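Local coordinates for petrobactin biosynthesis protein AsbB (Bacillus anthracis, PDB 3TO3) that catalyses the ATP-dependent condensation of spermidine with N(8)-citryl-spermidine or its 3,4-dihydroxybenzoyl derivative during biosynthesis of the siderophore petrobactin, at residues Y297-L302 / D459-L464; S320-S325 / F350-Y355; Y408-W413 / Y528-E533; F515-L520 / E533-I538. All coordinates share one frame; numbering follows the deposited sequence. Where two conformers were deposited one is given.

Contact 1: Y297-L302 / D459-L464. With ATP (adenosine-5'-triphosphate), chain E.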
# COMPACT_ATOMS: atom_id res chain seq x y z
N TYR B 297 -7.92 -5.46 28.53
CA TYR B 297 -7.32 -5.01 27.29
C TYR B 297 -8.21 -5.41 26.13
O TYR B 297 -9.03 -6.33 26.22
CB TYR B 297 -5.95 -5.68 27.05
CG TYR B 297 -4.97 -5.65 28.21
CD1 TYR B 297 -4.24 -4.51 28.52
CD2 TYR B 297 -4.76 -6.81 28.98
CE1 TYR B 297 -3.32 -4.51 29.60
CE2 TYR B 297 -3.87 -6.83 30.03
CZ TYR B 297 -3.15 -5.67 30.34
OH TYR B 297 -2.26 -5.74 31.41
N VAL B 298 -8.01 -4.71 25.02
CA VAL B 298 -8.70 -4.97 23.77
C VAL B 298 -7.63 -5.27 22.73
O VAL B 298 -6.67 -4.50 22.54
CB VAL B 298 -9.51 -3.73 23.39
CG1 VAL B 298 -10.49 -4.07 22.39
CG2 VAL B 298 -10.26 -3.26 24.59
N LYS B 299 -7.76 -6.43 22.09
CA LYS B 299 -6.89 -6.78 20.99
C LYS B 299 -7.73 -6.72 19.73
O LYS B 299 -8.71 -7.48 19.59
CB LYS B 299 -6.25 -8.16 21.18
CG LYS B 299 -5.33 -8.60 20.05
CD LYS B 299 -4.59 -9.89 20.40
CE LYS B 299 -3.39 -10.12 19.50
NZ LYS B 299 -2.72 -11.43 19.78
N VAL B 300 -7.38 -5.80 18.83
CA VAL B 300 -8.25 -5.51 17.70
C VAL B 300 -7.54 -5.65 16.37
O VAL B 300 -6.32 -5.62 16.32
CB VAL B 300 -8.89 -4.12 17.81
CG1 VAL B 300 -9.81 -4.07 19.00
CG2 VAL B 300 -7.80 -3.04 17.96
N SER B 301 -8.32 -5.82 15.31
CA SER B 301 -7.75 -5.97 13.97
C SER B 301 -6.99 -4.70 13.55
O SER B 301 -7.44 -3.59 13.79
CB SER B 301 -8.88 -6.23 12.98
OG SER B 301 -9.35 -7.55 13.13
N LEU B 302 -5.82 -4.86 12.94
CA LEU B 302 -5.15 -3.70 12.37
C LEU B 302 -4.54 -4.07 11.04
O LEU B 302 -3.70 -4.96 10.98
CB LEU B 302 -4.10 -3.23 13.35
CG LEU B 302 -3.53 -1.83 13.20
CD1 LEU B 302 -4.61 -0.74 13.35
CD2 LEU B 302 -2.40 -1.68 14.24
N ASP B 459 -1.42 -14.16 25.11
CA ASP B 459 -1.51 -14.51 23.69
C ASP B 459 -1.52 -16.02 23.40
O ASP B 459 -0.54 -16.56 22.87
CB ASP B 459 -0.41 -13.81 22.88
CG ASP B 459 -0.69 -12.34 22.66
OD1 ASP B 459 -1.87 -11.97 22.45
OD2 ASP B 459 0.26 -11.53 22.73
N PHE B 460 -2.60 -16.68 23.80
CA PHE B 460 -2.91 -18.10 23.50
C PHE B 460 -3.58 -18.39 22.16
O PHE B 460 -3.37 -19.43 21.54
CB PHE B 460 -3.76 -18.67 24.64
CG PHE B 460 -3.27 -18.25 25.99
CD1 PHE B 460 -1.93 -18.42 26.31
CD2 PHE B 460 -4.10 -17.60 26.89
CE1 PHE B 460 -1.45 -18.02 27.55
CE2 PHE B 460 -3.62 -17.18 28.12
CZ PHE B 460 -2.30 -17.38 28.45
N HIS B 461 -4.43 -17.48 21.72
CA HIS B 461 -5.35 -17.80 20.67
C HIS B 461 -4.64 -18.20 19.37
O HIS B 461 -5.10 -19.09 18.65
CB HIS B 461 -6.34 -16.66 20.47
CG HIS B 461 -5.73 -15.46 19.82
ND1 HIS B 461 -4.99 -14.53 20.52
CD2 HIS B 461 -5.73 -15.04 18.53
CE1 HIS B 461 -4.57 -13.59 19.70
NE2 HIS B 461 -5.01 -13.88 18.48
N GLU B 462 -3.59 -17.48 19.01
CA GLU B 462 -2.80 -17.83 17.81
C GLU B 462 -1.69 -18.88 17.97
O GLU B 462 -1.56 -19.77 17.14
CB GLU B 462 -2.22 -16.56 17.17
CG GLU B 462 -1.49 -15.65 18.16
CD GLU B 462 -1.15 -14.28 17.57
OE1 GLU B 462 -1.48 -14.05 16.37
OE2 GLU B 462 -0.56 -13.45 18.30
N GLY B 463 -0.90 -18.75 19.04
CA GLY B 463 0.37 -19.46 19.15
C GLY B 463 0.46 -20.91 19.61
O GLY B 463 1.28 -21.70 19.12
N LEU B 464 -0.40 -21.27 20.55
CA LEU B 464 -0.37 -22.54 21.24
C LEU B 464 -0.32 -23.81 20.35
O LEU B 464 -1.05 -23.95 19.36
CB LEU B 464 -1.58 -22.57 22.16
CG LEU B 464 -1.94 -23.80 22.95
CD1 LEU B 464 -2.74 -23.34 24.16
CD2 LEU B 464 -2.74 -24.75 22.09
PB ATP E . 0.30 -9.57 19.46
O1B ATP E . -0.58 -8.46 18.95
O2B ATP E . -0.12 -10.87 18.81
O3B ATP E . 0.19 -9.66 21.02
PA ATP E . 2.31 -9.15 17.68
O1A ATP E . 1.17 -8.70 16.79
O2A ATP E . 2.91 -10.48 17.23
O3A ATP E . 1.80 -9.30 19.14
O5' ATP E . 3.40 -8.03 17.63
C5' ATP E . 4.23 -7.79 18.71
C4' ATP E . 5.42 -7.05 18.45
O4' ATP E . 6.39 -7.29 19.53
C3' ATP E . 6.07 -7.52 17.21
O3' ATP E . 6.17 -6.48 16.31
C2' ATP E . 7.40 -7.99 17.63
O2' ATP E . 8.34 -7.71 16.68
C1' ATP E . 7.63 -7.23 18.89
N9 ATP E . 8.70 -7.70 19.72
C8 ATP E . 9.68 -6.92 20.20
N7 ATP E . 10.50 -7.68 20.93
C5 ATP E . 10.04 -8.96 20.93
C6 ATP E . 10.50 -10.14 21.52
N6 ATP E . 11.69 -10.12 22.32
N1 ATP E . 9.80 -11.29 21.33
C2 ATP E . 8.69 -11.29 20.57
N3 ATP E . 8.22 -10.16 19.98
C4 ATP E . 8.88 -8.98 20.14
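K299, on strand 297-306, and D459, in the loop that follows strand 451-457, have CA atoms 9.8 Å apart, so the two backbones never meet and side chains alone span the gap. The place is the ATP site of this IucA/IucC-family synthetase, and the bridging residues form a salt-bridge network that takes in the nucleotide. It illustrates how one long basic side chain can tie a sheet, an acidic loop and a phosphate together. K299 reaches across fully extended, its CG anti to the backbone N (chi1 180°) and every later torsion also near 180°, which delivers NZ to the β-phosphate. There NZ donates to O2B of ATP at 2.8 Å and makes a salt bridge to D459 OD1 at 2.9 Å; a weaker, longer one of 3.3 Å runs from NZ to E462 OE2. NZ is modelled too near H461, so these lengths are somewhat uncertain. The H461 side chain comes from the opposite direction to that of K299, CE1 lying 3.8 Å from K299 CD, while E462 CG lies above one face of the imidazole, near its rim. D459 belongs to the magnesium site together with Q441 and N442, and its OD1 has a second basic partner in R371. E349 ties the loop down, accepting a hydrogen bond from F460 N. Both acids also reach the nucleotide directly, D459 OD2 lying 2.5 Å from O3B of ATP and E462 OE2 2.7 Å from O2B.

Contact 2: S320-S325 / F350-Y355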
# COMPACT_ATOMS: atom_id res chain seq x y z
N SER B 320 -12.09 -19.32 18.58
CA SER B 320 -11.70 -20.31 19.57
C SER B 320 -11.00 -19.71 20.81
O SER B 320 -10.57 -20.43 21.71
CB SER B 320 -10.85 -21.41 18.94
OG SER B 320 -9.70 -20.83 18.36
N ALA B 321 -10.90 -18.39 20.87
CA ALA B 321 -10.08 -17.81 21.92
C ALA B 321 -10.69 -18.03 23.31
O ALA B 321 -9.99 -18.53 24.19
CB ALA B 321 -9.80 -16.33 21.66
N PRO B 322 -11.97 -17.66 23.51
CA PRO B 322 -12.53 -17.87 24.86
C PRO B 322 -12.44 -19.34 25.28
O PRO B 322 -12.10 -19.60 26.43
CB PRO B 322 -13.96 -17.38 24.73
CG PRO B 322 -13.87 -16.32 23.59
CD PRO B 322 -12.90 -16.94 22.62
N ALA B 323 -12.60 -20.28 24.36
CA ALA B 323 -12.54 -21.71 24.74
C ALA B 323 -11.15 -22.19 25.06
O ALA B 323 -10.97 -23.05 25.92
CB ALA B 323 -13.16 -22.59 23.66
N ILE B 324 -10.16 -21.64 24.36
CA ILE B 324 -8.79 -22.01 24.67
C ILE B 324 -8.43 -21.50 26.07
O ILE B 324 -7.79 -22.21 26.86
CB ILE B 324 -7.80 -21.50 23.61
CG1 ILE B 324 -7.98 -22.28 22.31
CG2 ILE B 324 -6.35 -21.64 24.11
CD1 ILE B 324 -7.07 -21.78 21.16
N SER B 325 -8.89 -20.30 26.43
CA SER B 325 -8.50 -19.76 27.73
C SER B 325 -9.18 -20.53 28.88
O SER B 325 -8.55 -20.79 29.89
CB SER B 325 -8.72 -18.25 27.83
OG SER B 325 -7.79 -17.56 27.03
N PHE B 350 -11.08 -13.75 27.46
CA PHE B 350 -12.29 -14.34 28.00
C PHE B 350 -13.52 -14.05 27.16
O PHE B 350 -14.62 -14.57 27.40
CB PHE B 350 -12.49 -13.93 29.48
CG PHE B 350 -12.65 -12.45 29.67
CD1 PHE B 350 -11.54 -11.65 29.90
CD2 PHE B 350 -13.89 -11.86 29.58
CE1 PHE B 350 -11.66 -10.30 30.05
CE2 PHE B 350 -14.02 -10.50 29.72
CZ PHE B 350 -12.89 -9.71 29.96
N SER B 351 -13.34 -13.23 26.14
CA SER B 351 -14.44 -12.91 25.26
C SER B 351 -13.93 -12.48 23.89
O SER B 351 -12.79 -12.00 23.78
CB SER B 351 -15.27 -11.82 25.90
OG SER B 351 -16.47 -11.65 25.22
N SER B 352 -14.73 -12.68 22.85
CA SER B 352 -14.29 -12.29 21.51
C SER B 352 -15.48 -12.11 20.63
O SER B 352 -16.52 -12.64 20.91
CB SER B 352 -13.37 -13.35 20.91
OG SER B 352 -14.14 -14.48 20.57
N VAL B 353 -15.34 -11.32 19.57
CA VAL B 353 -16.45 -11.07 18.66
C VAL B 353 -15.85 -10.66 17.34
O VAL B 353 -14.75 -10.11 17.32
CB VAL B 353 -17.34 -9.95 19.19
CG1 VAL B 353 -16.59 -8.62 19.16
CG2 VAL B 353 -18.63 -9.87 18.38
N MSE B 354 -16.56 -10.91 16.25
CA MSE B 354 -16.06 -10.53 14.94
C MSE B 354 -17.16 -10.40 13.86
O MSE B 354 -18.27 -10.92 13.98
CB MSE B 354 -15.10 -11.58 14.47
CG MSE B 354 -15.89 -12.77 14.00
SE MSE B 354 -14.77 -14.27 13.67
CE MSE B 354 -15.33 -15.40 15.17
N TYR B 355 -16.81 -9.71 12.79
CA TYR B 355 -17.67 -9.57 11.64
C TYR B 355 -16.85 -10.09 10.47
O TYR B 355 -15.81 -9.53 10.16
CB TYR B 355 -18.00 -8.10 11.44
CG TYR B 355 -18.91 -7.80 10.27
CD1 TYR B 355 -20.29 -7.79 10.42
CD2 TYR B 355 -18.38 -7.51 9.01
CE1 TYR B 355 -21.13 -7.50 9.35
CE2 TYR B 355 -19.21 -7.18 7.95
CZ TYR B 355 -20.58 -7.19 8.11
OH TYR B 355 -21.40 -6.87 7.06
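P322 carries this contact, its ring set against the backbone of F350 and S351 and the side chain of S352 where helix 315-333 runs over strand 345-355. The segment axes are nearly antiparallel (168°) and only 6.8 Å apart. Along the helix, S320 comes first and points away from the strand, its OG bonded to Y487 OH and Y316 O. A321 points toward the strand but gives it little, its methyl packing instead on H461. Then comes P322, all three ring methylenes in use: CB lies 3.9 Å from F350 O, CG 3.8 Å from S351 CA, and CD 3.4 Å from S352 OG. A proline nitrogen has no hydrogen to give, and the helix is kinked where the nitrogens of P322 and A323 lack a bond to the turn before; V318 O thereby loses its usual partner. S352 OG, lodged between its backbone N and carbonyl carbon (chi1 72°), hydrogen-bonds to that oxygen, consistent with its standing in for the missing N-H. S325 OG hydrogen-bonds to E349 N, just before the strand segment. The strand pairs with 201-203 and 367-371; helix 315-333 lies along one side of it, while F350, S351 and V353 turn to helix 208-219 on the other.

Contact 3: Y408-W413 / Y528-E533. With EDO (1,2-ethanediol), chain H.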
# COMPACT_ATOMS: atom_id res chain seq x y z
N TYR B 408 20.57 -8.15 44.18
CA TYR B 408 20.47 -9.56 44.55
C TYR B 408 21.65 -10.45 44.19
O TYR B 408 21.76 -11.58 44.68
CB TYR B 408 19.20 -10.16 43.97
CG TYR B 408 17.99 -9.40 44.39
CD1 TYR B 408 17.39 -8.50 43.53
CD2 TYR B 408 17.46 -9.56 45.66
CE1 TYR B 408 16.26 -7.79 43.92
CE2 TYR B 408 16.35 -8.86 46.07
CZ TYR B 408 15.75 -7.96 45.21
OH TYR B 408 14.65 -7.26 45.63
N GLY B 409 22.55 -9.93 43.37
CA GLY B 409 23.62 -10.77 42.83
C GLY B 409 23.11 -11.45 41.56
O GLY B 409 21.93 -11.74 41.44
N ILE B 410 24.01 -11.72 40.63
CA ILE B 410 23.63 -12.19 39.33
C ILE B 410 23.18 -13.63 39.36
O ILE B 410 22.10 -13.96 38.85
CB ILE B 410 24.79 -12.05 38.32
CG1 ILE B 410 25.08 -10.58 38.05
CG2 ILE B 410 24.48 -12.76 37.03
CD1 ILE B 410 26.12 -10.37 36.95
N GLU B 411 24.00 -14.49 39.94
CA GLU B 411 23.66 -15.89 39.99
C GLU B 411 22.35 -16.08 40.75
O GLU B 411 21.48 -16.81 40.30
CB GLU B 411 24.77 -16.74 40.61
CG GLU B 411 24.44 -18.24 40.58
CD GLU B 411 25.48 -19.13 41.26
OE1 GLU B 411 25.12 -20.27 41.62
OE2 GLU B 411 26.64 -18.71 41.45
N ASN B 412 22.18 -15.41 41.89
CA ASN B 412 20.93 -15.57 42.63
C ASN B 412 19.72 -15.09 41.86
O ASN B 412 18.65 -15.70 41.94
CB ASN B 412 20.94 -14.85 43.98
CG ASN B 412 22.00 -15.38 44.89
OD1 ASN B 412 22.43 -16.53 44.74
ND2 ASN B 412 22.45 -14.55 45.83
N TRP B 413 19.87 -13.99 41.14
CA TRP B 413 18.76 -13.42 40.41
C TRP B 413 18.39 -14.35 39.26
O TRP B 413 17.23 -14.63 39.03
CB TRP B 413 19.10 -12.01 39.90
CG TRP B 413 17.93 -11.29 39.31
CD1 TRP B 413 17.02 -10.51 39.98
CD2 TRP B 413 17.52 -11.29 37.94
NE1 TRP B 413 16.08 -10.02 39.11
CE2 TRP B 413 16.37 -10.48 37.85
CE3 TRP B 413 18.03 -11.89 36.78
CZ2 TRP B 413 15.70 -10.26 36.64
CZ3 TRP B 413 17.38 -11.68 35.59
CH2 TRP B 413 16.22 -10.86 35.52
N TYR B 528 28.37 -7.99 31.89
CA TYR B 528 28.93 -8.45 33.14
C TYR B 528 30.04 -9.49 33.12
O TYR B 528 30.48 -9.94 34.17
CB TYR B 528 27.81 -8.78 34.13
CG TYR B 528 26.74 -7.69 34.18
CD1 TYR B 528 26.96 -6.53 34.90
CD2 TYR B 528 25.55 -7.80 33.48
CE1 TYR B 528 26.00 -5.52 34.95
CE2 TYR B 528 24.58 -6.78 33.52
CZ TYR B 528 24.82 -5.65 34.27
OH TYR B 528 23.91 -4.63 34.34
N GLU B 529 30.42 -9.96 31.93
CA GLU B 529 31.43 -11.03 31.87
C GLU B 529 30.94 -12.31 32.53
O GLU B 529 31.73 -13.12 32.99
CB GLU B 529 32.74 -10.63 32.57
CG GLU B 529 33.19 -9.22 32.31
CD GLU B 529 33.29 -8.92 30.84
OE1 GLU B 529 34.14 -9.53 30.16
OE2 GLU B 529 32.50 -8.06 30.36
N TRP B 530 29.63 -12.49 32.58
CA TRP B 530 29.07 -13.77 32.97
C TRP B 530 29.12 -14.66 31.73
O TRP B 530 28.54 -14.34 30.68
CB TRP B 530 27.63 -13.59 33.47
CG TRP B 530 27.09 -14.78 34.13
CD1 TRP B 530 26.34 -15.78 33.57
CD2 TRP B 530 27.24 -15.12 35.50
NE1 TRP B 530 26.02 -16.72 34.51
CE2 TRP B 530 26.56 -16.34 35.70
CE3 TRP B 530 27.87 -14.51 36.58
CZ2 TRP B 530 26.52 -16.97 36.93
CZ3 TRP B 530 27.83 -15.14 37.80
CH2 TRP B 530 27.16 -16.36 37.97
N LYS B 531 29.84 -15.77 31.85
CA LYS B 531 30.11 -16.65 30.73
C LYS B 531 28.84 -17.36 30.32
O LYS B 531 28.01 -17.71 31.17
CB LYS B 531 31.20 -17.66 31.10
CG LYS B 531 32.65 -17.16 30.87
CD LYS B 531 33.70 -18.08 31.53
CE LYS B 531 33.78 -19.47 30.89
NZ LYS B 531 34.40 -19.46 29.52
N GLU B 532 28.70 -17.58 29.02
CA GLU B 532 27.52 -18.23 28.48
C GLU B 532 27.42 -19.66 28.98
O GLU B 532 26.32 -20.12 29.30
CB GLU B 532 27.52 -18.17 26.95
CG GLU B 532 27.16 -16.78 26.34
CD GLU B 532 27.57 -16.70 24.86
OE1 GLU B 532 26.85 -17.28 24.05
OE2 GLU B 532 28.64 -16.11 24.52
N GLU B 533 28.57 -20.34 29.07
CA GLU B 533 28.67 -21.68 29.66
C GLU B 533 28.05 -21.74 31.06
O GLU B 533 27.24 -22.63 31.34
CB GLU B 533 30.13 -22.18 29.71
CG GLU B 533 30.81 -22.24 28.35
CD GLU B 533 31.33 -20.87 27.84
OE1 GLU B 533 30.73 -19.82 28.16
OE2 GLU B 533 32.36 -20.86 27.13
C1 EDO H . 32.20 -17.19 35.17
O1 EDO H . 31.96 -17.32 33.78
C2 EDO H . 31.01 -16.47 35.76
O2 EDO H . 31.51 -15.66 36.83
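I410 and W530 make the central pair: the CG2 methyl of I410 sits over the six-membered ring of the indole, 4.0 Å from its centroid and 19° off the ring normal, a CH-pi contact. The two side chains run alongside one another with opposite headings. The other branch of I410 is used as well, CD1 reaching Y528 CB at 3.7 Å, and E411 CB approaches W530 CH2 obliquely at 3.6 Å. On the indole face opposite I410 lies C2 of an ethanediol, probably from the crystallisation liquor, 3.8 Å from W530 CE3. One shell out, two helix ends position these groups. G409, with a positive phi of 87°, ends helix 402-408 and is the N-cap position of helix 410-432, its O accepting from W413 N; N412 ND2 turns back to Y408 O at 3.3 Å. E529, also of positive phi, ends helix 502-528, and W530 stays tied to that helix by a backbone hydrogen bond with L524. W530 CG stands anti to the backbone N (chi1 -168°), bringing the indole against L524, F535 and I538. Farther out, Y528 OH is bonded to D402, and the E411 carboxylate to R415. Within the contact itself the chemistry is apolar: methyl, methylene and aromatic carbon meet at the protein surface, while Y528 OH and the E411 carboxylate find partners elsewhere, so shape and dispersion probably hold these helix ends together.

Contact 4: F515-L520 / E533-I538. With EDO (1,2-ethanediol), chain H.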
# COMPACT_ATOMS: atom_id res chain seq x y z
N PHE B 515 15.24 -17.81 20.83
CA PHE B 515 14.80 -16.44 20.47
C PHE B 515 14.45 -15.55 21.65
O PHE B 515 14.09 -14.40 21.45
CB PHE B 515 13.59 -16.45 19.50
CG PHE B 515 13.91 -16.98 18.15
CD1 PHE B 515 14.87 -16.36 17.35
CD2 PHE B 515 13.27 -18.13 17.66
CE1 PHE B 515 15.18 -16.88 16.09
CE2 PHE B 515 13.57 -18.66 16.40
CZ PHE B 515 14.53 -18.04 15.61
N ASN B 516 14.48 -16.08 22.86
CA ASN B 516 14.06 -15.28 23.99
C ASN B 516 15.05 -15.27 25.17
O ASN B 516 15.82 -14.33 25.31
CB ASN B 516 12.68 -15.79 24.37
CG ASN B 516 12.13 -15.15 25.59
OD1 ASN B 516 12.52 -14.05 25.95
ND2 ASN B 516 11.19 -15.83 26.24
N VAL B 517 15.12 -16.37 25.93
CA VAL B 517 15.91 -16.41 27.16
C VAL B 517 17.39 -16.31 26.84
O VAL B 517 18.17 -15.85 27.65
CB VAL B 517 15.59 -17.69 28.01
CG1 VAL B 517 16.66 -17.97 29.00
CG2 VAL B 517 14.25 -17.58 28.71
N GLY B 518 17.75 -16.72 25.63
CA GLY B 518 19.12 -16.67 25.17
C GLY B 518 19.65 -15.26 25.02
O GLY B 518 20.83 -15.03 25.19
N GLU B 519 18.77 -14.31 24.70
CA GLU B 519 19.17 -12.91 24.56
C GLU B 519 19.70 -12.38 25.89
O GLU B 519 20.64 -11.59 25.92
CB GLU B 519 18.01 -12.05 24.10
CG GLU B 519 17.51 -12.38 22.70
CD GLU B 519 18.45 -11.94 21.57
OE1 GLU B 519 18.28 -12.48 20.44
OE2 GLU B 519 19.35 -11.07 21.79
N LEU B 520 19.09 -12.80 26.99
CA LEU B 520 19.60 -12.44 28.33
C LEU B 520 21.04 -12.95 28.55
O LEU B 520 21.88 -12.22 29.05
CB LEU B 520 18.66 -12.95 29.43
CG LEU B 520 18.98 -12.59 30.89
CD1 LEU B 520 18.97 -11.04 31.12
CD2 LEU B 520 18.00 -13.30 31.81
N GLU B 533 28.57 -20.34 29.07
CA GLU B 533 28.67 -21.68 29.66
C GLU B 533 28.05 -21.74 31.06
O GLU B 533 27.24 -22.63 31.34
CB GLU B 533 30.13 -22.18 29.71
CG GLU B 533 30.81 -22.24 28.35
CD GLU B 533 31.33 -20.87 27.84
OE1 GLU B 533 30.73 -19.82 28.16
OE2 GLU B 533 32.36 -20.86 27.13
N SER B 534 28.42 -20.80 31.93
CA SER B 534 27.83 -20.72 33.29
C SER B 534 26.32 -20.49 33.24
O SER B 534 25.56 -21.11 33.99
CB SER B 534 28.47 -19.61 34.14
OG SER B 534 29.86 -19.78 34.20
N PHE B 535 25.89 -19.58 32.38
CA PHE B 535 24.46 -19.32 32.20
C PHE B 535 23.74 -20.65 31.91
O PHE B 535 22.79 -21.01 32.62
CB PHE B 535 24.24 -18.32 31.06
CG PHE B 535 22.81 -17.95 30.82
CD1 PHE B 535 22.30 -16.73 31.26
CD2 PHE B 535 21.97 -18.81 30.11
CE1 PHE B 535 20.97 -16.38 31.03
CE2 PHE B 535 20.64 -18.47 29.87
CZ PHE B 535 20.13 -17.25 30.32
N TRP B 536 24.20 -21.39 30.91
CA TRP B 536 23.50 -22.62 30.53
C TRP B 536 23.64 -23.73 31.56
O TRP B 536 22.74 -24.57 31.72
CB TRP B 536 23.85 -23.06 29.09
CG TRP B 536 23.35 -22.02 28.11
CD1 TRP B 536 24.11 -21.12 27.40
CD2 TRP B 536 21.99 -21.71 27.80
NE1 TRP B 536 23.29 -20.29 26.66
CE2 TRP B 536 21.99 -20.64 26.89
CE3 TRP B 536 20.76 -22.26 28.19
CZ2 TRP B 536 20.81 -20.11 26.37
CZ3 TRP B 536 19.59 -21.72 27.68
CH2 TRP B 536 19.63 -20.66 26.77
N MSE B 537 24.75 -23.74 32.29
CA MSE B 537 24.90 -24.72 33.35
C MSE B 537 23.95 -24.45 34.52
O MSE B 537 23.65 -25.35 35.28
CB MSE B 537 26.36 -24.80 33.83
CG MSE B 537 27.30 -25.50 32.84
SE MSE B 537 29.05 -25.93 33.60
CE MSE B 537 29.84 -24.16 33.67
N ILE B 538 23.49 -23.22 34.66
CA ILE B 538 22.50 -22.92 35.68
C ILE B 538 21.13 -23.35 35.22
O ILE B 538 20.33 -23.85 36.01
CB ILE B 538 22.49 -21.44 36.05
CG1 ILE B 538 23.67 -21.15 36.99
CG2 ILE B 538 21.16 -21.09 36.70
CD1 ILE B 538 23.90 -19.70 37.24
C1 EDO H . 32.20 -17.19 35.17
O1 EDO H . 31.96 -17.32 33.78
C2 EDO H . 31.01 -16.47 35.76
O2 EDO H . 31.51 -15.66 36.83
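The F535 ring presents its edge to V517, whose CG1 methyl lies in the ring plane 3.8 Å from CZ; V517 O comes to the same CZ at 3.6 Å, but obliquely. Beside it, W536 has one face covered by its sequence neighbour, F535 CD2 standing 3.6 Å above the middle of the indole, and it turns an edge to G518, with CZ2 4.0 Å from G518 CA. F535 has CG anti to the backbone N (chi1 -178°), which sends the ring toward V517 and L520, where CE1 is a looser 4.3 Å from L520 CG. G518 offers only CA to the indole, and the bare backbone meets the ring rim directly. Helix 502-528 is irregular here, with a wider pi-type turn at 515-517. N516 hydrogen-bonds through OD1 to the ATP-binding Y391 and through ND2 to S438. The L520 side chain lies about 4 Å from that of Y391, near the pocket, though the V517 side chain is about 10 Å from ATP. The indole is further held by NE1, bonded to T77 OG1, and by an edge-to-face stack with F513 of helix 502-528. The segment axes cross at 128°, 11.3 Å apart at closest. Helix 410-432 closes one side, with I422 against V517, L417 against L520 and L414 against F535, while helix 591-600 brings P591 and L592 to W536.

In the fold
The four contacts fall into two neighbourhoods. Contacts 1 and 2 touch and reach the same mixed sheet: F460 and H461 of the ATP-site loop pack on helix 315-333, so the buried ionic site of contact 1 rests on the partly buried proline-and-serine packing of contact 2. Contacts 3 and 4 share E533 and helix 532-547, and meet where I538 lies against E411 and W530. Both depend on aromatic and aliphatic carbon, but contact 4 is fully buried near Y391, whereas contact 3 is at the surface with an ethanediol beside it. Contacts 2 and 3 lie about 41 Å apart between centres, on opposite sides of the chain's centre.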